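Local coordinates for periplasmic protein-probably involved in high-affinity Fe2+ transport (Escherichia coli F11, PDB 5I0Y) that is probably a periplasmic component of high-affinity ferrous iron transport, and binds copper at a site required for that transport, at residues K111-I116 with P140-Y145; P11-E16 with H50-N55; V107-V112 with E146-G151. The protein carries 1 engineered substitution. All blocks are in the same frame, centred on the assembly; numbering follows the deposited sequence. Where two conformers were deposited one is given.

Contact 1. Residues K111-I116 with P140-Y145; sequences KVTYHI and PFDVSY
Tyr114 and Val143 form a hydrogen-bonded antiparallel pair, with Val112-Tyr145 and Ile116-Phe141 on either side of it, and the two strands run at 159° to each other, their axes 4.6 Å apart. On the face of Thr113 and His115 the cross-strand links are polar. Thr113 OG1 and Ser144 OG share a 2.7 Å hydrogen bond, and His115 ND1 donates to Asp142 OD1 at 2.7 Å. This bond lies close to the imidazole plane but meets the oxygen from above the carboxylate plane. The other ring nitrogen, NE2, is hydrogen-bonded to Thr73 OG1, so both ring nitrogens have hydrogen-bond partners. The opposite face is largely aromatic and aliphatic. Ile116 and Phe141 lie side by side, CB of Ile116 over one face of the phenyl ring toward its rim, while Ile116 CD1 reaches Phe141 CZ at 4.0 Å. CD2 of Tyr114 meets CE2 of Tyr145 at 3.8 Å, with the ring planes 56° apart; their hydroxyls bond to backbone O atoms of engineered Gln46 and of Leu19. This face of the beta sandwich packs on strands 6-14 and 17-24, and strand 69-76 pairs with the other edge of 108-117.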
ATOM      1  N   LYS B 111      -2.665 -27.562   0.794  0.50 12.30           N
ATOM      2  CA  LYS B 111      -3.515 -26.592   1.463  0.50 12.95           C
ATOM      3  C   LYS B 111      -2.629 -25.389   1.742  0.50 12.17           C
ATOM      4  O   LYS B 111      -1.451 -25.554   2.060  0.50 11.52           O
ATOM      5  CB  LYS B 111      -4.026 -27.147   2.798  0.50 13.73           C
ATOM      6  CG  LYS B 111      -4.534 -26.066   3.737  0.50 15.15           C
ATOM      7  CD  LYS B 111      -5.122 -26.617   5.027  0.50 15.63           C
ATOM      8  CE  LYS B 111      -6.197 -25.672   5.546  0.50 16.36           C
ATOM      9  NZ  LYS B 111      -6.344 -25.653   7.023  0.50 17.03           N
ATOM     10  N   VAL B 112      -3.166 -24.180   1.577  1.00 12.08           N
ATOM     11  CA  VAL B 112      -2.489 -22.991   2.090  1.00 11.72           C
ATOM     12  C   VAL B 112      -3.501 -22.117   2.815  1.00 11.26           C
ATOM     13  O   VAL B 112      -4.628 -21.925   2.340  1.00 11.42           O
ATOM     14  CB  VAL B 112      -1.657 -22.228   1.023  1.00 11.68           C
ATOM     15  CG1 VAL B 112      -2.529 -21.527  -0.028  1.00 12.48           C
ATOM     16  CG2 VAL B 112      -0.692 -21.254   1.687  1.00 12.24           C
ATOM     17  N   THR B 113      -3.080 -21.634   3.978  1.00 10.87           N
ATOM     18  CA  THR B 113      -3.876 -20.701   4.758  1.00 10.74           C
ATOM     19  C   THR B 113      -3.114 -19.384   4.875  1.00 10.36           C
ATOM     20  O   THR B 113      -1.937 -19.366   5.212  1.00  9.84           O
ATOM     21  CB  THR B 113      -4.229 -21.279   6.135  1.00 11.07           C
ATOM     22  OG1 THR B 113      -4.987 -22.480   5.939  1.00 12.26           O
ATOM     23  CG2 THR B 113      -5.085 -20.299   6.978  1.00 10.98           C
ATOM     24  N   TYR B 114      -3.810 -18.296   4.566  1.00 10.08           N
ATOM     25  CA  TYR B 114      -3.280 -16.955   4.780  1.00 10.00           C
ATOM     26  C   TYR B 114      -3.867 -16.390   6.059  1.00 10.50           C
ATOM     27  O   TYR B 114      -5.071 -16.436   6.251  1.00 10.71           O
ATOM     28  CB  TYR B 114      -3.585 -16.039   3.594  1.00  9.86           C
ATOM     29  CG  TYR B 114      -2.909 -16.404   2.288  1.00  9.25           C
ATOM     30  CD1 TYR B 114      -1.807 -17.274   2.239  1.00  9.02           C
ATOM     31  CD2 TYR B 114      -3.343 -15.828   1.089  1.00  9.22           C
ATOM     32  CE1 TYR B 114      -1.207 -17.592   1.034  1.00  9.43           C
ATOM     33  CE2 TYR B 114      -2.729 -16.127  -0.115  1.00  9.01           C
ATOM     34  CZ  TYR B 114      -1.666 -17.011  -0.138  1.00  9.08           C
ATOM     35  OH  TYR B 114      -1.016 -17.317  -1.319  1.00  9.22           O
ATOM     36  N   HIS B 115      -2.998 -15.863   6.918  1.00 10.41           N
ATOM     37  CA  HIS B 115      -3.379 -15.236   8.199  1.00 10.75           C
ATOM     38  C   HIS B 115      -3.281 -13.752   8.033  1.00 10.65           C
ATOM     39  O   HIS B 115      -2.176 -13.231   7.854  1.00 10.39           O
ATOM     40  CB  HIS B 115      -2.451 -15.706   9.320  1.00 11.91           C
ATOM     41  CG  HIS B 115      -2.206 -17.200   9.325  1.00 12.86           C
ATOM     42  ND1 HIS B 115      -3.174 -18.088   9.650  1.00 13.22           N
ATOM     43  CD2 HIS B 115      -1.067 -17.947   9.031  1.00 13.23           C
ATOM     44  CE1 HIS B 115      -2.682 -19.334   9.573  1.00 13.59           C
ATOM     45  NE2 HIS B 115      -1.391 -19.255   9.193  1.00 13.56           N
ATOM     46  N   ILE B 116      -4.427 -13.066   8.040  1.00 10.36           N
ATOM     47  CA  ILE B 116      -4.493 -11.655   7.629  1.00 10.84           C
ATOM     48  C   ILE B 116      -4.845 -10.730   8.791  1.00 10.90           C
ATOM     49  O   ILE B 116      -5.802 -10.973   9.536  1.00 11.44           O
ATOM     50  CB  ILE B 116      -5.507 -11.503   6.486  1.00 11.26           C
ATOM     51  CG1 ILE B 116      -5.104 -12.448   5.359  1.00 12.45           C
ATOM     52  CG2 ILE B 116      -5.523 -10.072   5.950  1.00 11.46           C
ATOM     53  CD1 ILE B 116      -6.080 -12.508   4.227  1.00 13.40           C
ATOM     54  N   PRO B 140      -8.614  -9.781  12.739  1.00 12.58           N
ATOM     55  CA  PRO B 140      -7.755 -10.709  12.000  1.00 12.58           C
ATOM     56  C   PRO B 140      -8.502 -12.006  11.651  1.00 12.45           C
ATOM     57  O   PRO B 140      -9.358 -12.477  12.418  1.00 12.40           O
ATOM     58  CB  PRO B 140      -6.588 -10.966  12.970  1.00 12.92           C
ATOM     59  CG  PRO B 140      -6.532  -9.743  13.832  1.00 13.13           C
ATOM     60  CD  PRO B 140      -7.962  -9.294  13.974  1.00 12.88           C
ATOM     61  N   PHE B 141      -8.203 -12.569  10.492  1.00 11.53           N
ATOM     62  CA  PHE B 141      -8.901 -13.763  10.032  1.00 12.10           C
ATOM     63  C   PHE B 141      -8.010 -14.570   9.113  1.00 11.97           C
ATOM     64  O   PHE B 141      -7.010 -14.057   8.544  1.00 11.38           O
ATOM     65  CB  PHE B 141     -10.216 -13.399   9.335  1.00 12.19           C
ATOM     66  CG  PHE B 141     -10.039 -12.699   7.998  1.00 12.31           C
ATOM     67  CD1 PHE B 141     -10.174 -13.404   6.804  1.00 13.45           C
ATOM     68  CD2 PHE B 141      -9.764 -11.329   7.933  1.00 12.47           C
ATOM     69  CE1 PHE B 141     -10.006 -12.774   5.577  1.00 12.91           C
ATOM     70  CE2 PHE B 141      -9.601 -10.695   6.697  1.00 12.84           C
ATOM     71  CZ  PHE B 141      -9.730 -11.421   5.525  1.00 12.96           C
ATOM     72  N   ASP B 142      -8.401 -15.827   8.937  1.00 12.48           N
ATOM     73  CA  ASP B 142      -7.772 -16.738   8.001  1.00 13.04           C
ATOM     74  C   ASP B 142      -8.613 -16.940   6.752  1.00 13.14           C
ATOM     75  O   ASP B 142      -9.843 -16.891   6.790  1.00 13.90           O
ATOM     76  CB  ASP B 142      -7.602 -18.124   8.633  1.00 14.17           C
ATOM     77  CG  ASP B 142      -6.453 -18.211   9.623  1.00 15.11           C
ATOM     78  OD1 ASP B 142      -5.702 -17.229   9.826  1.00 15.17           O
ATOM     79  OD2 ASP B 142      -6.284 -19.303  10.194  1.00 17.02           O
ATOM     80  N   VAL B 143      -7.923 -17.214   5.657  0.50 13.07           N
ATOM     81  CA  VAL B 143      -8.560 -17.714   4.457  0.50 12.87           C
ATOM     82  C   VAL B 143      -7.742 -18.884   3.924  0.50 12.53           C
ATOM     83  O   VAL B 143      -6.507 -18.849   3.950  0.50 11.97           O
ATOM     84  CB  VAL B 143      -8.725 -16.605   3.407  0.50 13.19           C
ATOM     85  CG1 VAL B 143      -7.413 -15.875   3.159  0.50 13.12           C
ATOM     86  CG2 VAL B 143      -9.278 -17.194   2.137  0.50 12.94           C
ATOM     87  N   SER B 144      -8.431 -19.943   3.500  1.00 12.22           N
ATOM     88  CA  SER B 144      -7.750 -21.154   3.018  1.00 12.26           C
ATOM     89  C   SER B 144      -8.045 -21.521   1.577  1.00 12.40           C
ATOM     90  O   SER B 144      -9.113 -21.182   1.032  1.00 13.23           O
ATOM     91  CB  SER B 144      -8.093 -22.346   3.899  1.00 13.20           C
ATOM     92  OG  SER B 144      -7.588 -22.151   5.205  1.00 14.68           O
ATOM     93  N   TYR B 145      -7.085 -22.234   0.983  1.00 11.84           N
ATOM     94  CA  TYR B 145      -7.108 -22.584  -0.442  1.00 11.91           C
ATOM     95  C   TYR B 145      -6.590 -23.993  -0.588  1.00 12.76           C
ATOM     96  O   TYR B 145      -5.680 -24.382   0.137  1.00 13.10           O
ATOM     97  CB  TYR B 145      -6.191 -21.635  -1.245  1.00 11.82           C
ATOM     98  CG  TYR B 145      -6.551 -20.188  -1.052  1.00 11.55           C
ATOM     99  CD1 TYR B 145      -7.554 -19.602  -1.816  1.00 11.16           C
ATOM    100  CD2 TYR B 145      -5.924 -19.418  -0.085  1.00 11.06           C
ATOM    101  CE1 TYR B 145      -7.923 -18.278  -1.626  1.00 10.81           C
ATOM    102  CE2 TYR B 145      -6.267 -18.093   0.102  1.00 10.73           C
ATOM    103  CZ  TYR B 145      -7.273 -17.535  -0.661  1.00 10.59           C
ATOM    104  OH  TYR B 145      -7.626 -16.222  -0.482  1.00 11.06           O
TER

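Contact 2. Residues P11-E16 with H50-N55; sequences PVTMNE and HAVEGN
Asn55 holds CG anti to its backbone N (chi1 -174°), and the amide beyond it presents ND2 to Glu16 O, while Val52 keeps CG2 between its own N and carbonyl carbon, against the Glu16 carbonyl. The contact joins two turns at one end of the beta sandwich: the tight connection between strands 6-14 and 17-24, where Asn15 and Glu16 both take left-handed helical backbone angles, and the type II beta turn from Val52 to Asn55 that follows strand 43-51. Its hub is Glu16 O, which accepts two hydrogen bonds. Asn55 ND2 and Val52 N each lie 3.0 Å from this oxygen, and both bonds are nearly straight at the hydrogen. The donors come from opposite faces of the carbonyl plane, each about 51° out of it, so the oxygen is gripped between the first and last residues of the turn. Van der Waals contacts flank these bonds. Val52 CG2 approaches Glu16 C to 3.4 Å, Glu16 CB rests 3.6 Å from Asn55 CA, and Glu16 CG touches Gly54 O. Gly54 adopts positive phi, where a side chain would run into the carbonyl of Glu53. The turn's own bond, from Asn55 N to Val52 O, is weak at 3.3 Å. Beyond the pair, Asn55 OD1 accepts from Asn57 N, which holds the far side of the amide, and in one of its two conformers Thr13 OG1 is hydrogen-bonded to Met17 O across the 6-14/17-24 connection. One water completes the polar link between the segments: it donates to Asn15 O at 2.9 Å and accepts from Asn55 ND2 at 3.0 Å, giving that nitrogen a second partner.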
ATOM      1  N   PRO B  11     -10.759 -18.267  -5.363  1.00 13.99           N
ATOM      2  CA  PRO B  11     -10.832 -17.010  -4.612  1.00 14.30           C
ATOM      3  C   PRO B  11     -12.067 -16.973  -3.742  1.00 14.52           C
ATOM      4  O   PRO B  11     -13.069 -17.647  -4.041  1.00 13.93           O
ATOM      5  CB  PRO B  11     -10.941 -15.947  -5.699  1.00 15.03           C
ATOM      6  CG  PRO B  11     -11.520 -16.652  -6.866  1.00 16.42           C
ATOM      7  CD  PRO B  11     -11.050 -18.075  -6.796  1.00 15.54           C
ATOM      8  N   VAL B  12     -11.979 -16.221  -2.651  1.00 13.24           N
ATOM      9  CA  VAL B  12     -13.092 -16.105  -1.722  1.00 13.71           C
ATOM     10  C   VAL B  12     -13.353 -14.650  -1.393  1.00 13.25           C
ATOM     11  O   VAL B  12     -12.477 -13.790  -1.552  1.00 13.11           O
ATOM     12  CB  VAL B  12     -12.864 -16.901  -0.415  1.00 14.02           C
ATOM     13  CG1 VAL B  12     -12.876 -18.409  -0.660  1.00 15.27           C
ATOM     14  CG2 VAL B  12     -11.583 -16.479   0.274  1.00 14.16           C
ATOM     15  N   THR B  13     -14.566 -14.365  -0.942  0.70 13.13           N
ATOM     16  CA  THR B  13     -14.904 -13.022  -0.523  0.70 13.63           C
ATOM     17  C   THR B  13     -15.107 -13.029   0.974  0.70 13.35           C
ATOM     18  O   THR B  13     -15.768 -13.918   1.516  0.70 13.52           O
ATOM     19  CB  THR B  13     -16.123 -12.438  -1.275  0.70 14.19           C
ATOM     20  OG1 THR B  13     -16.247 -11.043  -0.959  0.70 14.86           O
ATOM     21  CG2 THR B  13     -17.421 -13.145  -0.917  0.70 14.90           C
ATOM     22  N   MET B  14     -14.506 -12.049   1.639  1.00 13.65           N
ATOM     23  CA  MET B  14     -14.568 -11.913   3.084  1.00 14.27           C
ATOM     24  C   MET B  14     -14.285 -10.467   3.428  1.00 13.53           C
ATOM     25  O   MET B  14     -13.373  -9.862   2.857  1.00 12.53           O
ATOM     26  CB  MET B  14     -13.522 -12.815   3.752  1.00 15.77           C
ATOM     27  CG  MET B  14     -13.492 -12.728   5.265  1.00 18.32           C
ATOM     28  SD  MET B  14     -15.047 -13.302   5.950  1.00 21.58           S
ATOM     29  CE  MET B  14     -14.992 -12.575   7.585  1.00 22.58           C
ATOM     30  N   ASN B  15     -15.075  -9.896   4.336  1.00 13.12           N
ATOM     31  CA  ASN B  15     -14.851  -8.529   4.799  1.00 12.84           C
ATOM     32  C   ASN B  15     -14.805  -7.531   3.651  1.00 12.71           C
ATOM     33  O   ASN B  15     -14.026  -6.571   3.661  1.00 12.28           O
ATOM     34  CB  ASN B  15     -13.591  -8.441   5.663  1.00 13.09           C
ATOM     35  CG  ASN B  15     -13.754  -9.140   6.992  1.00 13.72           C
ATOM     36  OD1 ASN B  15     -12.861  -9.844   7.463  1.00 14.92           O
ATOM     37  ND2 ASN B  15     -14.912  -8.947   7.602  1.00 14.13           N
ATOM     38  N   GLU B  16     -15.658  -7.749   2.657  1.00 12.78           N
ATOM     39  CA  GLU B  16     -15.792  -6.831   1.532  1.00 12.93           C
ATOM     40  C   GLU B  16     -14.506  -6.716   0.714  1.00 11.89           C
ATOM     41  O   GLU B  16     -14.186  -5.667   0.131  1.00 11.47           O
ATOM     42  CB  GLU B  16     -16.278  -5.459   2.032  1.00 14.36           C
ATOM     43  CG  GLU B  16     -17.731  -5.467   2.506  1.00 17.98           C
ATOM     44  CD  GLU B  16     -17.973  -5.606   4.000  1.00 20.26           C
ATOM     45  OE1 GLU B  16     -19.170  -5.518   4.357  1.00 24.67           O
ATOM     46  OE2 GLU B  16     -17.056  -5.783   4.834  1.00 19.93           O
ATOM     47  N   HIS B  50      -8.254  -7.395  -3.090  1.00  9.40           N
ATOM     48  CA  HIS B  50      -8.862  -6.137  -3.559  1.00  9.70           C
ATOM     49  C   HIS B  50     -10.235  -5.953  -2.993  1.00  9.58           C
ATOM     50  O   HIS B  50     -10.912  -6.935  -2.697  1.00  9.95           O
ATOM     51  CB  HIS B  50      -8.924  -6.120  -5.077  1.00 10.01           C
ATOM     52  CG  HIS B  50      -7.571  -6.257  -5.697  1.00 10.74           C
ATOM     53  ND1 HIS B  50      -6.954  -7.453  -5.843  1.00 11.46           N
ATOM     54  CD2 HIS B  50      -6.698  -5.297  -6.180  1.00 10.94           C
ATOM     55  CE1 HIS B  50      -5.742  -7.253  -6.394  1.00 11.40           C
ATOM     56  NE2 HIS B  50      -5.576  -5.936  -6.576  1.00 10.92           N
ATOM     57  N   ALA B  51     -10.655  -4.707  -2.806  1.00  9.58           N
ATOM     58  CA  ALA B  51     -12.008  -4.443  -2.344  1.00 10.04           C
ATOM     59  C   ALA B  51     -13.018  -4.967  -3.342  1.00 10.46           C
ATOM     60  O   ALA B  51     -12.764  -4.978  -4.550  1.00 10.95           O
ATOM     61  CB  ALA B  51     -12.228  -2.951  -2.163  1.00  9.62           C
ATOM     62  N   VAL B  52     -14.176  -5.376  -2.830  1.00 10.78           N
ATOM     63  CA  VAL B  52     -15.364  -5.561  -3.672  1.00 11.37           C
ATOM     64  C   VAL B  52     -16.349  -4.434  -3.387  1.00 12.37           C
ATOM     65  O   VAL B  52     -16.163  -3.665  -2.434  1.00 12.82           O
ATOM     66  CB  VAL B  52     -16.002  -6.969  -3.525  1.00 11.46           C
ATOM     67  CG1 VAL B  52     -15.055  -8.044  -4.070  1.00 11.78           C
ATOM     68  CG2 VAL B  52     -16.426  -7.246  -2.093  1.00 12.00           C
ATOM     69  N   GLU B  53     -17.369  -4.309  -4.235  0.50 12.83           N
ATOM     70  CA  GLU B  53     -18.434  -3.315  -4.046  0.50 13.75           C
ATOM     71  C   GLU B  53     -19.061  -3.452  -2.653  0.50 13.39           C
ATOM     72  O   GLU B  53     -19.299  -4.555  -2.172  0.50 14.06           O
ATOM     73  CB  GLU B  53     -19.501  -3.468  -5.141  0.50 14.69           C
ATOM     74  CG  GLU B  53     -20.634  -2.447  -5.098  0.50 16.41           C
ATOM     75  CD  GLU B  53     -20.278  -1.121  -5.742  0.50 17.60           C
ATOM     76  OE1 GLU B  53     -19.269  -1.065  -6.477  0.50 18.85           O
ATOM     77  OE2 GLU B  53     -21.008  -0.127  -5.511  0.50 18.53           O
ATOM     78  N   GLY B  54     -19.310  -2.312  -2.013  1.00 13.53           N
ATOM     79  CA  GLY B  54     -19.869  -2.262  -0.661  1.00 13.34           C
ATOM     80  C   GLY B  54     -18.855  -2.202   0.463  1.00 13.31           C
ATOM     81  O   GLY B  54     -19.230  -2.269   1.636  1.00 14.31           O
ATOM     82  N   ASN B  55     -17.568  -2.087   0.125  1.00 12.76           N
ATOM     83  CA  ASN B  55     -16.537  -2.012   1.148  1.00 12.21           C
ATOM     84  C   ASN B  55     -16.798  -0.811   2.062  1.00 12.28           C
ATOM     85  O   ASN B  55     -17.085   0.290   1.577  1.00 13.25           O
ATOM     86  CB  ASN B  55     -15.156  -1.940   0.482  1.00 11.34           C
ATOM     87  CG  ASN B  55     -14.024  -2.010   1.484  1.00 11.08           C
ATOM     88  OD1 ASN B  55     -13.710  -1.012   2.136  1.00 10.68           O
ATOM     89  ND2 ASN B  55     -13.380  -3.176   1.589  1.00 10.89           N
TER
HETATM   90  O   HOH W   1     -12.371  -4.268   4.163  1.00 11.27           O

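Contact 3. Residues V107-V112 with E146-G151; sequences VGNYKV and EFKYVG
Tyr110 lays its CB over the ring of Phe147, a CH-pi contact with CB 3.8 Å from the ring centroid, and with Tyr149 the two form an aromatic cluster on one face of the antiparallel pair of strands 108-117 and 141-149 in the beta sandwich, 141-149 being an outermost strand of the sheet within this chain. Phe147 holds CG between its backbone N and carbonyl carbon (chi1 63°), and the end of the side chain comes nearer to strand 108-117 than its CB direction alone would bring it. The Tyr110 and Phe147 rings are nearly parallel, yet slid so far apart that they barely overlap. Farther along the ring, Tyr110 lies beside Tyr149, pointing the same way, and CD2 of Tyr110 touches CB of Tyr149 at 3.6 Å. Val112 CG1 meets Phe147 CE2 at 3.8 Å and continues the apolar row.

The backbone sets this register. Gly108 and Tyr149 exchange two hydrogen bonds, each 2.8 Å between N of one and O of the other, and Tyr110 and Phe147 form the next such pair. Farther out, the Tyr110 hydroxyl is hydrogen-bonded to Gly106 O and Met105 N, Leu74 of strand 69-76 packs against Tyr110 and Phe147, and Met104 touches both tyrosines. Where the strand ends, the chain turns back across its last aromatic: Gly151 N lies over the centre of the Tyr149 ring, 3.5 Å above its plane.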
ATOM      1  N   VAL B 107       5.760 -32.038  -5.859  1.00 20.01           N
ATOM      2  CA  VAL B 107       4.492 -32.089  -6.582  1.00 21.63           C
ATOM      3  C   VAL B 107       3.459 -32.795  -5.706  1.00 21.89           C
ATOM      4  O   VAL B 107       3.798 -33.746  -4.996  1.00 22.36           O
ATOM      5  CB  VAL B 107       4.625 -32.768  -7.975  1.00 23.65           C
ATOM      6  CG1 VAL B 107       5.550 -31.954  -8.872  1.00 24.24           C
ATOM      7  CG2 VAL B 107       5.143 -34.195  -7.860  1.00 24.97           C
ATOM      8  N   GLY B 108       2.219 -32.307  -5.719  1.00 20.64           N
ATOM      9  CA  GLY B 108       1.162 -32.885  -4.893  1.00 19.29           C
ATOM     10  C   GLY B 108      -0.018 -31.981  -4.593  1.00 17.50           C
ATOM     11  O   GLY B 108      -0.122 -30.874  -5.126  1.00 17.96           O
ATOM     12  N   ASN B 109      -0.911 -32.483  -3.744  1.00 16.63           N
ATOM     13  CA  ASN B 109      -2.070 -31.752  -3.270  1.00 15.56           C
ATOM     14  C   ASN B 109      -1.680 -30.895  -2.079  1.00 14.78           C
ATOM     15  O   ASN B 109      -1.090 -31.395  -1.116  1.00 15.58           O
ATOM     16  CB  ASN B 109      -3.156 -32.742  -2.861  1.00 16.52           C
ATOM     17  CG  ASN B 109      -3.598 -33.607  -4.015  1.00 18.32           C
ATOM     18  OD1 ASN B 109      -4.193 -33.119  -4.969  1.00 19.96           O
ATOM     19  ND2 ASN B 109      -3.289 -34.906  -3.946  1.00 19.12           N
ATOM     20  N   TYR B 110      -1.983 -29.604  -2.150  1.00 12.73           N
ATOM     21  CA  TYR B 110      -1.645 -28.670  -1.087  1.00 12.60           C
ATOM     22  C   TYR B 110      -2.839 -27.940  -0.469  1.00 12.49           C
ATOM     23  O   TYR B 110      -3.869 -27.738  -1.119  1.00 13.37           O
ATOM     24  CB  TYR B 110      -0.719 -27.598  -1.656  1.00 12.55           C
ATOM     25  CG  TYR B 110       0.713 -28.012  -1.776  1.00 12.90           C
ATOM     26  CD1 TYR B 110       1.640 -27.664  -0.805  1.00 12.68           C
ATOM     27  CD2 TYR B 110       1.145 -28.725  -2.888  1.00 12.94           C
ATOM     28  CE1 TYR B 110       2.966 -28.029  -0.920  1.00 12.89           C
ATOM     29  CE2 TYR B 110       2.469 -29.123  -3.004  1.00 13.04           C
ATOM     30  CZ  TYR B 110       3.371 -28.755  -2.026  1.00 13.24           C
ATOM     31  OH  TYR B 110       4.697 -29.121  -2.143  1.00 14.72           O
ATOM     32  N   LYS B 111      -2.665 -27.562   0.794  0.50 12.30           N
ATOM     33  CA  LYS B 111      -3.515 -26.592   1.463  0.50 12.95           C
ATOM     34  C   LYS B 111      -2.629 -25.389   1.742  0.50 12.17           C
ATOM     35  O   LYS B 111      -1.451 -25.554   2.060  0.50 11.52           O
ATOM     36  CB  LYS B 111      -4.026 -27.147   2.798  0.50 13.73           C
ATOM     37  CG  LYS B 111      -4.534 -26.066   3.737  0.50 15.15           C
ATOM     38  CD  LYS B 111      -5.122 -26.617   5.027  0.50 15.63           C
ATOM     39  CE  LYS B 111      -6.197 -25.672   5.546  0.50 16.36           C
ATOM     40  NZ  LYS B 111      -6.344 -25.653   7.023  0.50 17.03           N
ATOM     41  N   VAL B 112      -3.166 -24.180   1.577  1.00 12.08           N
ATOM     42  CA  VAL B 112      -2.489 -22.991   2.090  1.00 11.72           C
ATOM     43  C   VAL B 112      -3.501 -22.117   2.815  1.00 11.26           C
ATOM     44  O   VAL B 112      -4.628 -21.925   2.340  1.00 11.42           O
ATOM     45  CB  VAL B 112      -1.657 -22.228   1.023  1.00 11.68           C
ATOM     46  CG1 VAL B 112      -2.529 -21.527  -0.028  1.00 12.48           C
ATOM     47  CG2 VAL B 112      -0.692 -21.254   1.687  1.00 12.24           C
ATOM     48  N   GLU B 146      -7.154 -24.738  -1.531  1.00 12.68           N
ATOM     49  CA  GLU B 146      -6.672 -26.077  -1.869  1.00 14.47           C
ATOM     50  C   GLU B 146      -6.327 -26.109  -3.344  1.00 13.87           C
ATOM     51  O   GLU B 146      -7.068 -25.616  -4.179  1.00 14.75           O
ATOM     52  CB  GLU B 146      -7.723 -27.136  -1.542  1.00 15.95           C
ATOM     53  CG  GLU B 146      -7.971 -27.320  -0.052  1.00 19.28           C
ATOM     54  CD  GLU B 146      -8.920 -28.456   0.288  1.00 23.00           C
ATOM     55  OE1 GLU B 146      -9.472 -29.087  -0.634  1.00 25.28           O
ATOM     56  OE2 GLU B 146      -9.112 -28.714   1.496  1.00 25.75           O
ATOM     57  N   PHE B 147      -5.171 -26.667  -3.662  1.00 14.12           N
ATOM     58  CA  PHE B 147      -4.706 -26.671  -5.035  1.00 14.02           C
ATOM     59  C   PHE B 147      -3.773 -27.835  -5.291  1.00 15.10           C
ATOM     60  O   PHE B 147      -3.138 -28.339  -4.366  1.00 15.27           O
ATOM     61  CB  PHE B 147      -4.043 -25.319  -5.416  1.00 13.76           C
ATOM     62  CG  PHE B 147      -2.795 -24.983  -4.628  1.00 13.63           C
ATOM     63  CD1 PHE B 147      -1.546 -25.043  -5.241  1.00 14.30           C
ATOM     64  CD2 PHE B 147      -2.863 -24.557  -3.301  1.00 14.12           C
ATOM     65  CE1 PHE B 147      -0.393 -24.724  -4.538  1.00 14.27           C
ATOM     66  CE2 PHE B 147      -1.716 -24.234  -2.594  1.00 13.72           C
ATOM     67  CZ  PHE B 147      -0.479 -24.311  -3.215  1.00 13.92           C
ATOM     68  N   LYS B 148      -3.701 -28.232  -6.556  1.00 16.30           N
ATOM     69  CA  LYS B 148      -2.737 -29.225  -6.997  1.00 18.76           C
ATOM     70  C   LYS B 148      -1.521 -28.513  -7.582  1.00 19.57           C
ATOM     71  O   LYS B 148      -1.633 -27.716  -8.515  1.00 22.18           O
ATOM     72  CB  LYS B 148      -3.370 -30.179  -8.004  1.00 20.53           C
ATOM     73  CG  LYS B 148      -2.544 -31.436  -8.227  1.00 23.45           C
ATOM     74  CD  LYS B 148      -3.003 -32.187  -9.461  1.00 25.20           C
ATOM     75  CE  LYS B 148      -2.039 -33.309  -9.805  1.00 26.57           C
ATOM     76  NZ  LYS B 148      -1.997 -33.617 -11.262  1.00 26.94           N
ATOM     77  N   TYR B 149      -0.362 -28.776  -6.999  1.00 18.55           N
ATOM     78  CA  TYR B 149       0.892 -28.220  -7.485  1.00 18.41           C
ATOM     79  C   TYR B 149       1.663 -29.273  -8.276  1.00 19.04           C
ATOM     80  O   TYR B 149       1.972 -30.341  -7.747  1.00 19.68           O
ATOM     81  CB  TYR B 149       1.744 -27.708  -6.315  1.00 17.54           C
ATOM     82  CG  TYR B 149       3.113 -27.243  -6.737  1.00 17.72           C
ATOM     83  CD1 TYR B 149       3.264 -26.090  -7.505  1.00 18.09           C
ATOM     84  CD2 TYR B 149       4.254 -27.961  -6.383  1.00 18.61           C
ATOM     85  CE1 TYR B 149       4.518 -25.667  -7.903  1.00 18.11           C
ATOM     86  CE2 TYR B 149       5.506 -27.544  -6.778  1.00 18.57           C
ATOM     87  CZ  TYR B 149       5.632 -26.398  -7.535  1.00 19.17           C
ATOM     88  OH  TYR B 149       6.882 -26.008  -7.924  1.00 21.55           O
ATOM     89  N   VAL B 150       1.972 -28.965  -9.533  1.00 19.80           N
ATOM     90  CA  VAL B 150       2.691 -29.899 -10.406  1.00 21.00           C
ATOM     91  C   VAL B 150       4.040 -29.343 -10.846  1.00 21.66           C
ATOM     92  O   VAL B 150       4.859 -30.046 -11.442  1.00 23.90           O
ATOM     93  CB  VAL B 150       1.841 -30.334 -11.631  1.00 21.09           C
ATOM     94  CG1 VAL B 150       0.690 -31.233 -11.192  1.00 22.23           C
ATOM     95  CG2 VAL B 150       1.329 -29.139 -12.424  1.00 22.39           C
ATOM     96  N   GLY B 151       4.276 -28.080 -10.501  1.00 20.89           N
ATOM     97  CA  GLY B 151       5.441 -27.363 -10.962  1.00 20.67           C
ATOM     98  C   GLY B 151       5.045 -26.368 -12.030  1.00 20.40           C
ATOM     99  O   GLY B 151       3.857 -26.190 -12.347  1.00 20.89           O
TER

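In the fold
Contacts 1 and 3 are successive parts of one pairing, strand 108-117 with strand 141-149, and share Lys111 and Val112; their centres lie 15 Å apart. Contact 2 belongs to the other end of the same sheet's strand order, which folds over so that strand 6-14 packs on 141-149. There contacts 1 and 2 touch: Phe141 CE1 lies 3.5 Å from Met14 CG, and Phe141 CE2 3.5 Å from Asn15 OD1. Contacts 2 and 3 stay separate, about 8 Å between nearest atoms. The copper site of His44, Met90 and His97 lies outside all three; the Tyr114 side chain of contact 1 is about 11 Å from a bound copper ion.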